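Local coordinates for protein tyrosinase (Burkholderia thailandensis, PDB 5ZRE) that catalyses, as a copper-dependent monophenol monooxygenase, the oxidation of phenols, probably through o-diphenols to o-quinones, at residues 507-512 / 520-525; 32-37 / 107-112; 237-242 / 414-419; 368-373 / 385-390. All coordinates share one frame; numbering follows the deposited sequence.

Contact 1. Residues 507-512 / 520-525; sequences FIHRGG and AAIDKV
This is a buried, largely apolar contact in which V525, I522 and A521 of helix 515-526 pack against F507, H509 and the two glycines that follow strand 502-508, the outermost strand on one side of a three-stranded antiparallel sheet. Its main feature is a CH-pi contact: V525 CG2 stands over the imidazole face of H509, 3.8 Å from the ring centroid and 12° off the ring normal. The other methyl, V525 CG1, turns to the strand and lies 4.1 Å from F507 CB, while the F507 side chain also touches F441 and M443 of the neighbouring strand 441-450. I522 meets the same imidazole at its edge, with CG1 4.1 Å from H509 CE1. H509 takes the confined rotamer with CG between its backbone N and carbonyl carbon (chi1 65°), where ND1 also receives a weak bond from G511 N. NE2 is hydrogen-bonded to Q296 OE1, and this bond, with the weak one at ND1, probably limits rotation of the ring. One helical turn before V525, A521 CB presses on bare backbone, 3.4 Å from G512 N and 3.7 Å from G511 C; both glycines have positive phi. With no hydrogen bond joining strand end and helix, the two are held by shape and dispersion, and the imidazole serves as a flat packing surface, its NE2 satisfied by Q296 and its ND1 weakly by G511.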
loop_
_atom_site.group_PDB
_atom_site.type_symbol
_atom_site.label_atom_id
_atom_site.label_comp_id
_atom_site.label_asym_id
_atom_site.label_seq_id
_atom_site.Cartn_x
_atom_site.Cartn_y
_atom_site.Cartn_z
ATOM N N PHE A 507 18.399 5.244 4.181
ATOM C CA PHE A 507 17.456 4.130 4.431
ATOM C C PHE A 507 16.697 4.380 5.733
ATOM O O PHE A 507 17.333 4.617 6.750
ATOM C CB PHE A 507 18.205 2.805 4.566
ATOM C CG PHE A 507 18.898 2.378 3.306
ATOM C CD1 PHE A 507 20.173 2.824 3.023
ATOM C CD2 PHE A 507 18.254 1.562 2.388
ATOM C CE1 PHE A 507 20.803 2.439 1.849
ATOM C CE2 PHE A 507 18.883 1.181 1.221
ATOM C CZ PHE A 507 20.158 1.621 0.954
ATOM N N ILE A 508 15.364 4.328 5.684
ATOM C CA ILE A 508 14.523 4.280 6.905
ATOM C C ILE A 508 13.988 2.848 7.063
ATOM O O ILE A 508 13.505 2.239 6.094
ATOM C CB ILE A 508 13.398 5.322 6.803
ATOM C CG1 ILE A 508 13.965 6.706 6.470
ATOM C CG2 ILE A 508 12.539 5.331 8.058
ATOM C CD1 ILE A 508 12.926 7.681 5.949
ATOM N N HIS A 509 14.104 2.294 8.268
ATOM C CA HIS A 509 14.013 0.841 8.441
ATOM C C HIS A 509 13.683 0.472 9.891
ATOM O O HIS A 509 13.648 1.307 10.777
ATOM C CB HIS A 509 15.314 0.176 7.997
ATOM C CG HIS A 509 16.519 0.516 8.817
ATOM N ND1 HIS A 509 16.945 -0.275 9.883
ATOM C CD2 HIS A 509 17.432 1.515 8.691
ATOM C CE1 HIS A 509 18.036 0.241 10.396
ATOM N NE2 HIS A 509 18.353 1.352 9.686
ATOM N N ARG A 510 13.455 -0.797 10.139
ATOM C CA ARG A 510 12.856 -1.177 11.381
ATOM C C ARG A 510 13.950 -1.414 12.425
ATOM O O ARG A 510 13.659 -1.542 13.620
ATOM C CB ARG A 510 11.984 -2.419 11.189
ATOM C CG ARG A 510 10.775 -2.207 10.292
ATOM C CD ARG A 510 9.794 -1.213 10.847
ATOM N NE ARG A 510 8.464 -1.426 10.288
ATOM C CZ ARG A 510 7.408 -0.719 10.650
ATOM N NH1 ARG A 510 7.568 0.341 11.417
ATOM N NH2 ARG A 510 6.197 -1.109 10.309
ATOM N N GLY A 511 15.197 -1.462 11.983
ATOM C CA GLY A 511 16.305 -1.505 12.911
ATOM C C GLY A 511 16.169 -2.696 13.843
ATOM O O GLY A 511 16.298 -2.559 15.073
ATOM N N GLY A 512 15.861 -3.859 13.278
ATOM C CA GLY A 512 15.777 -5.085 14.090
ATOM C C GLY A 512 14.456 -5.203 14.848
ATOM O O GLY A 512 14.075 -6.310 15.249
ATOM N N ALA A 520 22.992 -5.031 15.185
ATOM C CA ALA A 520 23.211 -5.800 13.988
ATOM C C ALA A 520 22.484 -5.183 12.790
ATOM O O ALA A 520 23.060 -5.062 11.724
ATOM C CB ALA A 520 22.810 -7.240 14.201
ATOM N N ALA A 521 21.247 -4.783 12.929
ATOM C CA ALA A 521 20.517 -4.259 11.737
ATOM C C ALA A 521 21.109 -2.915 11.294
ATOM O O ALA A 521 21.323 -2.733 10.094
ATOM C CB ALA A 521 19.033 -4.124 11.981
ATOM N N ILE A 522 21.359 -1.994 12.216
ATOM C CA ILE A 522 21.947 -0.685 11.848
ATOM C C ILE A 522 23.305 -0.904 11.161
ATOM O O ILE A 522 23.592 -0.281 10.145
ATOM C CB ILE A 522 22.052 0.225 13.089
ATOM C CG1 ILE A 522 20.676 0.692 13.554
ATOM C CG2 ILE A 522 22.984 1.410 12.870
ATOM C CD1 ILE A 522 20.644 1.005 15.036
ATOM N N ASP A 523 24.120 -1.823 11.667
ATOM C CA ASP A 523 25.460 -2.070 11.055
ATOM C C ASP A 523 25.369 -2.656 9.655
ATOM O O ASP A 523 26.185 -2.286 8.821
ATOM C CB ASP A 523 26.383 -2.900 11.995
ATOM C CG ASP A 523 26.922 -2.053 13.219
ATOM O OD1 ASP A 523 26.441 -0.920 13.428
ATOM O OD2 ASP A 523 27.813 -2.489 13.978
ATOM N N LYS A 524 24.383 -3.529 9.363
ATOM C CA LYS A 524 24.259 -4.079 7.983
ATOM C C LYS A 524 23.823 -2.945 7.060
ATOM O O LYS A 524 24.232 -2.888 5.906
ATOM C CB LYS A 524 23.260 -5.233 7.818
ATOM C CG LYS A 524 23.341 -6.358 8.855
ATOM C CD LYS A 524 23.264 -7.773 8.270
ATOM C CE LYS A 524 22.677 -8.820 9.201
ATOM N NZ LYS A 524 23.327 -8.846 10.528
ATOM N N VAL A 525 23.004 -2.052 7.585
ATOM C CA VAL A 525 22.579 -0.928 6.811
ATOM C C VAL A 525 23.799 -0.043 6.543
ATOM O O VAL A 525 24.046 0.265 5.398
ATOM C CB VAL A 525 21.412 -0.157 7.460
ATOM C CG1 VAL A 525 21.206 1.223 6.839
ATOM C CG2 VAL A 525 20.123 -0.950 7.335
#

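Contact 2. Residues 32-37 / 107-112; sequences LVRAWV and SIVPGV
A35 is the meeting point of two branched side chains, I108 and V109, which close a loop over helix 27-41 without any hydrogen bond between the segments. The valine comes in with one methyl: its chi1 of -174° sets CG2 beside the backbone N, where V109 CG2 lies 3.7 Å from A35 CB. The same CG2 touches the aliphatic part of R34, at 4.1 Å from its CG. That methylene is held out by a first torsion with CG anti to the backbone N (chi1 175°), and the R34 side chain crosses V109 at about a right angle. The bend at chi3 (-79°) comes beyond the touching methylene, before the guanidinium that forms a salt bridge with D141. I108 lies against the helix backbone: its CG2 is 3.7 Å from A35 CA, and CG1 is 3.9 Å from A35 O. A type II turn from V109 to V112, with G111 at positive phi, brings the chain round so that V112 also faces the helix. There V112 CG2 reaches L32 CA at 4.3 Å, one turn before the A35 contact. L105 of helix 90-106 touches both A35 and V112, and I39, one turn on from A35, touches I108. The loop after helix 90-106 thus covers one side of helix 27-41, while strand 137-140 packs on V33 and R34 through F138 and L140.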
loop_
_atom_site.group_PDB
_atom_site.type_symbol
_atom_site.label_atom_id
_atom_site.label_comp_id
_atom_site.label_asym_id
_atom_site.label_seq_id
_atom_site.Cartn_x
_atom_site.Cartn_y
_atom_site.Cartn_z
ATOM N N LEU A 32 -23.105 -1.887 6.199
ATOM C CA LEU A 32 -21.757 -2.260 5.972
ATOM C C LEU A 32 -21.148 -2.678 7.313
ATOM O O LEU A 32 -20.522 -3.746 7.427
ATOM C CB LEU A 32 -20.986 -1.082 5.359
ATOM C CG LEU A 32 -19.497 -1.349 5.143
ATOM C CD1 LEU A 32 -19.257 -2.032 3.810
ATOM C CD2 LEU A 32 -18.672 -0.078 5.250
ATOM N N VAL A 33 -21.328 -1.838 8.323
ATOM C CA VAL A 33 -20.791 -2.152 9.663
ATOM C C VAL A 33 -21.387 -3.465 10.194
ATOM O O VAL A 33 -20.664 -4.339 10.735
ATOM C CB VAL A 33 -21.040 -1.014 10.656
ATOM C CG1 VAL A 33 -20.911 -1.515 12.082
ATOM C CG2 VAL A 33 -20.125 0.176 10.402
ATOM N N ARG A 34 -22.684 -3.627 10.006
ATOM C CA ARG A 34 -23.337 -4.811 10.481
ATOM C C ARG A 34 -22.622 -6.027 9.895
ATOM O O ARG A 34 -22.386 -6.998 10.606
ATOM C CB ARG A 34 -24.829 -4.775 10.125
ATOM C CG ARG A 34 -25.570 -6.051 10.491
ATOM C CD ARG A 34 -27.055 -5.945 10.240
ATOM N NE ARG A 34 -27.722 -5.205 11.303
ATOM C CZ ARG A 34 -28.095 -3.936 11.212
ATOM N NH1 ARG A 34 -27.854 -3.243 10.106
ATOM N NH2 ARG A 34 -28.719 -3.377 12.229
ATOM N N ALA A 35 -22.294 -5.956 8.607
ATOM C CA ALA A 35 -21.713 -7.095 7.859
ATOM C C ALA A 35 -20.312 -7.433 8.388
ATOM O O ALA A 35 -19.923 -8.626 8.406
ATOM C CB ALA A 35 -21.648 -6.767 6.381
ATOM N N TRP A 36 -19.575 -6.370 8.747
ATOM C CA TRP A 36 -18.229 -6.469 9.289
ATOM C C TRP A 36 -18.279 -7.022 10.717
ATOM O O TRP A 36 -17.464 -7.899 11.042
ATOM C CB TRP A 36 -17.499 -5.121 9.255
ATOM C CG TRP A 36 -16.743 -4.849 7.998
ATOM C CD1 TRP A 36 -17.152 -4.121 6.918
ATOM C CD2 TRP A 36 -15.422 -5.308 7.676
ATOM N NE1 TRP A 36 -16.173 -4.065 5.964
ATOM C CE2 TRP A 36 -15.103 -4.794 6.399
ATOM C CE3 TRP A 36 -14.485 -6.097 8.342
ATOM C CZ2 TRP A 36 -13.880 -5.041 5.788
ATOM C CZ3 TRP A 36 -13.278 -6.342 7.734
ATOM C CH2 TRP A 36 -12.980 -5.815 6.479
ATOM N N VAL A 37 -19.208 -6.522 11.544
ATOM C CA VAL A 37 -19.489 -7.182 12.835
ATOM C C VAL A 37 -19.806 -8.649 12.549
ATOM O O VAL A 37 -19.311 -9.554 13.232
ATOM C CB VAL A 37 -20.644 -6.516 13.612
ATOM C CG1 VAL A 37 -21.076 -7.325 14.848
ATOM C CG2 VAL A 37 -20.310 -5.074 13.988
ATOM N N SER A 107 -22.743 -12.819 2.895
ATOM C CA SER A 107 -23.347 -13.950 3.603
ATOM C C SER A 107 -24.049 -13.462 4.874
ATOM O O SER A 107 -24.717 -14.250 5.537
ATOM C CB SER A 107 -22.317 -15.045 3.896
ATOM O OG SER A 107 -21.498 -14.743 5.022
ATOM N N ILE A 108 -23.875 -12.170 5.197
ATOM C CA ILE A 108 -24.363 -11.530 6.439
ATOM C C ILE A 108 -25.431 -10.490 6.093
ATOM O O ILE A 108 -26.468 -10.427 6.744
ATOM C CB ILE A 108 -23.220 -10.846 7.223
ATOM C CG1 ILE A 108 -22.079 -11.805 7.563
ATOM C CG2 ILE A 108 -23.762 -10.157 8.467
ATOM C CD1 ILE A 108 -22.345 -12.683 8.758
ATOM N N VAL A 109 -25.124 -9.610 5.148
ATOM C CA VAL A 109 -26.090 -8.609 4.641
ATOM C C VAL A 109 -26.154 -8.753 3.118
ATOM O O VAL A 109 -25.197 -8.353 2.431
ATOM C CB VAL A 109 -25.685 -7.173 5.025
ATOM C CG1 VAL A 109 -26.758 -6.167 4.637
ATOM C CG2 VAL A 109 -25.336 -7.058 6.503
ATOM N N PRO A 110 -27.265 -9.311 2.585
ATOM C CA PRO A 110 -27.277 -9.586 1.134
ATOM C C PRO A 110 -27.126 -8.289 0.324
ATOM O O PRO A 110 -27.666 -7.249 0.723
ATOM C CB PRO A 110 -28.625 -10.267 0.867
ATOM C CG PRO A 110 -28.988 -10.874 2.204
ATOM C CD PRO A 110 -28.456 -9.888 3.225
ATOM N N GLY A 111 -26.353 -8.363 -0.768
ATOM C CA GLY A 111 -26.311 -7.308 -1.803
ATOM C C GLY A 111 -25.386 -6.148 -1.466
ATOM O O GLY A 111 -25.350 -5.166 -2.206
ATOM N N VAL A 112 -24.599 -6.279 -0.400
ATOM C CA VAL A 112 -23.759 -5.206 0.120
ATOM C C VAL A 112 -22.498 -5.098 -0.730
ATOM O O VAL A 112 -22.029 -6.067 -1.270
ATOM C CB VAL A 112 -23.405 -5.444 1.604
ATOM C CG1 VAL A 112 -22.286 -6.467 1.784
ATOM C CG2 VAL A 112 -23.058 -4.142 2.319
#

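Contact 3. Residues 237-242 / 414-419; sequences VYAKYV and SLLAVP
The 2.9 Å bond from Y241 N to V237 O belongs to the first turn of helix 237-244, where Y238 and A239 meet L415, and A239 and V242 meet L416. The arrangement is a helix-to-loop packing within the tyrosinase fold: the chain leaving the short helix 411-414 lays two consecutive leucines on a helix of the central domain, and no hydrogen bond passes between the two segments. L415 extends with CG anti to the backbone N (chi1 174°), which carries L415 CD2 to within 3.8 Å of A239 CB. L415 CD2 also lies at the edge of the Y238 ring, near its plane, 4.4 Å from Y238 CD1. L416 takes a different rotamer, with CG anti to its carbonyl carbon (chi1 -55°), and its fork straddles the step from A239 to V242. L412 of helix 411-414 and L405 continue the apolar layer, each touching both Y238 and V242. On the other side of the helix Y241 packs on H319, V323 and M326 of helix 315-334. The two branches of L416 divide the work: L416 CD2 sits 4.2 Å from A239 O, and L416 CD1 meets V242 CG1 at 4.1 Å.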
loop_
_atom_site.group_PDB
_atom_site.type_symbol
_atom_site.label_atom_id
_atom_site.label_comp_id
_atom_site.label_asym_id
_atom_site.label_seq_id
_atom_site.Cartn_x
_atom_site.Cartn_y
_atom_site.Cartn_z
ATOM N N VAL A 237 2.907 10.186 -2.929
ATOM C CA VAL A 237 2.044 9.108 -3.320
ATOM C C VAL A 237 1.049 9.592 -4.379
ATOM O O VAL A 237 0.745 8.839 -5.299
ATOM C CB VAL A 237 1.333 8.507 -2.096
ATOM C CG1 VAL A 237 0.565 7.264 -2.479
ATOM C CG2 VAL A 237 2.314 8.187 -0.974
ATOM N N TYR A 238 0.558 10.821 -4.298
ATOM C CA TYR A 238 -0.408 11.325 -5.307
ATOM C C TYR A 238 0.181 11.196 -6.726
ATOM O O TYR A 238 -0.428 10.580 -7.596
ATOM C CB TYR A 238 -0.805 12.771 -5.007
ATOM C CG TYR A 238 -1.808 13.347 -5.978
ATOM C CD1 TYR A 238 -1.416 13.941 -7.169
ATOM C CD2 TYR A 238 -3.161 13.302 -5.702
ATOM C CE1 TYR A 238 -2.344 14.467 -8.059
ATOM C CE2 TYR A 238 -4.098 13.828 -6.573
ATOM C CZ TYR A 238 -3.691 14.399 -7.762
ATOM O OH TYR A 238 -4.640 14.868 -8.622
ATOM N N ALA A 239 1.372 11.750 -6.933
ATOM C CA ALA A 239 2.124 11.662 -8.200
ATOM C C ALA A 239 2.364 10.203 -8.616
ATOM O O ALA A 239 2.225 9.864 -9.800
ATOM C CB ALA A 239 3.443 12.352 -8.044
ATOM N N LYS A 240 2.750 9.345 -7.671
ATOM C CA LYS A 240 3.004 7.931 -8.017
ATOM C C LYS A 240 1.706 7.296 -8.555
ATOM O O LYS A 240 1.755 6.574 -9.554
ATOM C CB LYS A 240 3.592 7.160 -6.826
ATOM C CG LYS A 240 4.959 7.650 -6.351
ATOM C CD LYS A 240 6.067 6.620 -6.433
ATOM C CE LYS A 240 7.333 7.056 -5.726
ATOM N NZ LYS A 240 8.213 5.893 -5.439
ATOM N N TYR A 241 0.553 7.581 -7.930
ATOM C CA TYR A 241 -0.711 7.048 -8.434
ATOM C C TYR A 241 -0.998 7.576 -9.852
ATOM O O TYR A 241 -1.366 6.819 -10.754
ATOM C CB TYR A 241 -1.862 7.364 -7.482
ATOM C CG TYR A 241 -2.135 6.305 -6.456
ATOM C CD1 TYR A 241 -2.211 4.977 -6.825
ATOM C CD2 TYR A 241 -2.305 6.617 -5.115
ATOM C CE1 TYR A 241 -2.462 3.983 -5.897
ATOM C CE2 TYR A 241 -2.552 5.637 -4.172
ATOM C CZ TYR A 241 -2.652 4.310 -4.567
ATOM O OH TYR A 241 -2.898 3.295 -3.682
ATOM N N VAL A 242 -0.813 8.872 -10.057
ATOM C CA VAL A 242 -1.060 9.514 -11.359
ATOM C C VAL A 242 -0.153 8.884 -12.430
ATOM O O VAL A 242 -0.579 8.638 -13.541
ATOM C CB VAL A 242 -0.868 11.040 -11.237
ATOM C CG1 VAL A 242 -0.754 11.733 -12.591
ATOM C CG2 VAL A 242 -1.984 11.658 -10.397
ATOM N N SER A 414 1.048 18.391 -16.050
ATOM C CA SER A 414 1.842 19.553 -15.585
ATOM C C SER A 414 2.651 19.191 -14.332
ATOM O O SER A 414 3.759 19.718 -14.096
ATOM C CB SER A 414 0.954 20.759 -15.325
ATOM O OG SER A 414 0.156 20.578 -14.156
ATOM N N LEU A 415 2.062 18.310 -13.529
ATOM C CA LEU A 415 2.675 17.824 -12.306
ATOM C C LEU A 415 3.967 17.073 -12.643
ATOM O O LEU A 415 5.028 17.439 -12.162
ATOM C CB LEU A 415 1.681 16.892 -11.608
ATOM C CG LEU A 415 2.220 16.171 -10.375
ATOM C CD1 LEU A 415 1.971 16.994 -9.124
ATOM C CD2 LEU A 415 1.598 14.792 -10.250
ATOM N N LEU A 416 3.834 16.041 -13.486
ATOM C CA LEU A 416 4.929 15.136 -13.860
ATOM C C LEU A 416 5.904 15.812 -14.829
ATOM O O LEU A 416 6.812 15.151 -15.287
ATOM C CB LEU A 416 4.356 13.891 -14.546
ATOM C CG LEU A 416 3.296 13.106 -13.778
ATOM C CD1 LEU A 416 2.871 11.871 -14.567
ATOM C CD2 LEU A 416 3.805 12.716 -12.398
ATOM N N ALA A 417 5.705 17.078 -15.185
ATOM C CA ALA A 417 6.561 17.745 -16.181
ATOM C C ALA A 417 7.946 17.990 -15.587
ATOM O O ALA A 417 8.060 18.308 -14.410
ATOM C CB ALA A 417 5.962 19.059 -16.630
ATOM N N VAL A 418 8.969 17.832 -16.422
ATOM C CA VAL A 418 10.304 18.343 -16.145
ATOM C C VAL A 418 10.248 19.868 -16.238
ATOM O O VAL A 418 10.158 20.376 -17.337
ATOM C CB VAL A 418 11.336 17.807 -17.156
ATOM C CG1 VAL A 418 12.692 18.470 -16.961
ATOM C CG2 VAL A 418 11.464 16.288 -17.124
ATOM N N PRO A 419 10.323 20.595 -15.110
ATOM C CA PRO A 419 10.330 22.071 -15.170
ATOM C C PRO A 419 11.446 22.588 -16.089
ATOM O O PRO A 419 12.499 21.976 -16.152
ATOM C CB PRO A 419 10.583 22.532 -13.728
ATOM C CG PRO A 419 10.093 21.378 -12.896
ATOM C CD PRO A 419 10.493 20.169 -13.713
#

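Contact 4. Residues 368-373 / 385-390; sequences NLTTPL and TSEDCI
A type I turn from N368 to T371 presents the carbonyl of L369 to the chain at S386 and E387, and E387 N donates to L369 O at 3.1 Å with an N-H...O angle of 153°, in the carbonyl plane. Within the turn, T370 N bonds to N368 OD1 at 2.8 Å and so makes an Asx turn, and T370 OG1 adds a second bond to N368 OD1 at 2.6 Å, a pairing that probably stiffens the loop. The hydroxyl gets there because it sits between the backbone N and carbonyl carbon of T370 (chi1 79°), a rotamer that leaves the methyl CG2 alongside the carboxylate of E387. T385 approaches the same turn with its methyl, T385 CG2 lying 3.6 Å from T370 O. N and OG1 of T385 both bond to D388 OD2; the hydroxyl arrives from above the carboxylate plane, 48° out of it. Both segments lie against helix 90-106, which carries the copper ligand H94 of the type-3 dicopper site. L373 reaches this helix at W93 and M96, its side chain about 9 Å from that of H94, while S386 OG is hydrogen-bonded to T92 OG1, consistent with a second layer of packing behind the copper ligand. Between the segments L373 CD1 lies 3.7 Å from T385 C, and both methyls of L373 lie about equally near S386 OG. L369 packs CD2 on S386 CB at 3.9 Å, and L369 CD1 faces I390 CD1.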
loop_
_atom_site.group_PDB
_atom_site.type_symbol
_atom_site.label_atom_id
_atom_site.label_comp_id
_atom_site.label_asym_id
_atom_site.label_seq_id
_atom_site.Cartn_x
_atom_site.Cartn_y
_atom_site.Cartn_z
ATOM N N ASN A 368 1.038 -16.951 -16.013
ATOM C CA ASN A 368 0.279 -16.486 -17.148
ATOM C C ASN A 368 -1.176 -16.276 -16.705
ATOM O O ASN A 368 -1.513 -16.499 -15.536
ATOM C CB ASN A 368 0.447 -17.449 -18.328
ATOM C CG ASN A 368 0.005 -18.857 -17.997
ATOM O OD1 ASN A 368 -1.178 -19.087 -17.743
ATOM N ND2 ASN A 368 0.943 -19.798 -18.000
ATOM N N LEU A 369 -2.041 -15.856 -17.631
ATOM C CA LEU A 369 -3.433 -15.521 -17.272
ATOM C C LEU A 369 -4.236 -16.799 -16.972
ATOM O O LEU A 369 -5.341 -16.671 -16.505
ATOM C CB LEU A 369 -4.092 -14.698 -18.393
ATOM C CG LEU A 369 -3.423 -13.361 -18.729
ATOM C CD1 LEU A 369 -4.227 -12.611 -19.770
ATOM C CD2 LEU A 369 -3.221 -12.489 -17.493
ATOM N N THR A 370 -3.712 -18.007 -17.207
ATOM C CA THR A 370 -4.428 -19.235 -16.797
ATOM C C THR A 370 -3.910 -19.741 -15.449
ATOM O O THR A 370 -4.369 -20.765 -14.980
ATOM C CB THR A 370 -4.300 -20.380 -17.814
ATOM O OG1 THR A 370 -3.022 -20.981 -17.620
ATOM C CG2 THR A 370 -4.456 -19.938 -19.257
ATOM N N THR A 371 -2.954 -19.053 -14.833
ATOM C CA THR A 371 -2.418 -19.503 -13.552
ATOM C C THR A 371 -3.488 -19.355 -12.471
ATOM O O THR A 371 -4.008 -18.256 -12.301
ATOM C CB THR A 371 -1.199 -18.681 -13.134
ATOM O OG1 THR A 371 -0.268 -18.707 -14.220
ATOM C CG2 THR A 371 -0.569 -19.179 -11.851
ATOM N N PRO A 372 -3.775 -20.445 -11.737
ATOM C CA PRO A 372 -4.684 -20.432 -10.618
ATOM C C PRO A 372 -4.300 -19.331 -9.617
ATOM O O PRO A 372 -3.140 -19.056 -9.433
ATOM C CB PRO A 372 -4.554 -21.803 -9.923
ATOM C CG PRO A 372 -3.975 -22.682 -10.969
ATOM C CD PRO A 372 -3.083 -21.751 -11.758
ATOM N N LEU A 373 -5.299 -18.720 -8.993
ATOM C CA LEU A 373 -5.124 -17.744 -7.941
ATOM C C LEU A 373 -5.627 -18.363 -6.636
ATOM O O LEU A 373 -6.668 -17.962 -6.114
ATOM C CB LEU A 373 -5.925 -16.497 -8.311
ATOM C CG LEU A 373 -5.563 -15.862 -9.657
ATOM C CD1 LEU A 373 -6.551 -14.757 -10.004
ATOM C CD2 LEU A 373 -4.143 -15.304 -9.637
ATOM N N THR A 385 -8.741 -17.953 -12.069
ATOM C CA THR A 385 -7.582 -17.560 -12.815
ATOM C C THR A 385 -7.706 -16.083 -13.203
ATOM O O THR A 385 -8.759 -15.472 -13.038
ATOM C CB THR A 385 -7.462 -18.465 -14.043
ATOM O OG1 THR A 385 -8.471 -18.028 -14.968
ATOM C CG2 THR A 385 -7.595 -19.935 -13.678
ATOM N N SER A 386 -6.652 -15.496 -13.730
ATOM C CA SER A 386 -6.717 -14.085 -14.099
ATOM C C SER A 386 -7.681 -13.868 -15.283
ATOM O O SER A 386 -8.274 -12.800 -15.392
ATOM C CB SER A 386 -5.336 -13.523 -14.384
ATOM O OG SER A 386 -4.559 -13.488 -13.198
ATOM N N GLU A 387 -7.809 -14.856 -16.176
ATOM C CA GLU A 387 -8.815 -14.855 -17.274
ATOM C C GLU A 387 -10.205 -14.536 -16.690
ATOM O O GLU A 387 -10.958 -13.794 -17.300
ATOM C CB GLU A 387 -8.839 -16.207 -18.013
ATOM C CG GLU A 387 -8.008 -16.268 -19.299
ATOM C CD GLU A 387 -7.797 -17.644 -19.950
ATOM O OE1 GLU A 387 -8.419 -18.647 -19.499
ATOM O OE2 GLU A 387 -7.000 -17.723 -20.920
ATOM N N ASP A 388 -10.525 -15.090 -15.510
ATOM C CA ASP A 388 -11.834 -14.959 -14.849
ATOM C C ASP A 388 -12.183 -13.619 -14.194
ATOM O O ASP A 388 -13.234 -13.545 -13.570
ATOM C CB ASP A 388 -11.965 -15.996 -13.727
ATOM C CG ASP A 388 -12.044 -17.386 -14.241
ATOM O OD1 ASP A 388 -13.051 -17.719 -14.905
ATOM O OD2 ASP A 388 -11.089 -18.142 -13.974
ATOM N N CYS A 389 -11.351 -12.577 -14.304
ATOM C CA CYS A 389 -11.649 -11.324 -13.616
ATOM C C CYS A 389 -10.957 -10.126 -14.283
ATOM O O CYS A 389 -10.520 -9.165 -13.617
ATOM C CB CYS A 389 -11.263 -11.422 -12.147
ATOM S SG CYS A 389 -9.530 -11.862 -11.903
ATOM N N ILE A 390 -10.949 -10.130 -15.606
ATOM C CA ILE A 390 -10.393 -9.006 -16.331
ATOM C C ILE A 390 -11.433 -7.894 -16.402
ATOM O O ILE A 390 -11.149 -6.740 -16.128
ATOM C CB ILE A 390 -9.929 -9.461 -17.721
ATOM C CG1 ILE A 390 -8.760 -10.448 -17.577
ATOM C CG2 ILE A 390 -9.579 -8.246 -18.566
ATOM C CD1 ILE A 390 -8.305 -11.094 -18.865
#

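How the contacts relate
Contact 1 is the most buried of the four; contacts 2, 3 and 4 are partly buried, and contact 4 includes three exposed residues. Contacts 2 and 4 share an element: both touch helix 90-106, with centres about 28 Å apart. Contact 4 falls in the chain between the two segments of contact 3. Contacts 1 and 3 are linked less directly: K240 bonds to strand 456-466, which belongs to the same sheet as strand 502-508. Contacts 1 to 3 join their segments without hydrogen bonds, through methyls on an imidazole, an alanine or a helix face, whereas contact 4, nearest the coppers, adds a backbone bond and polar turns.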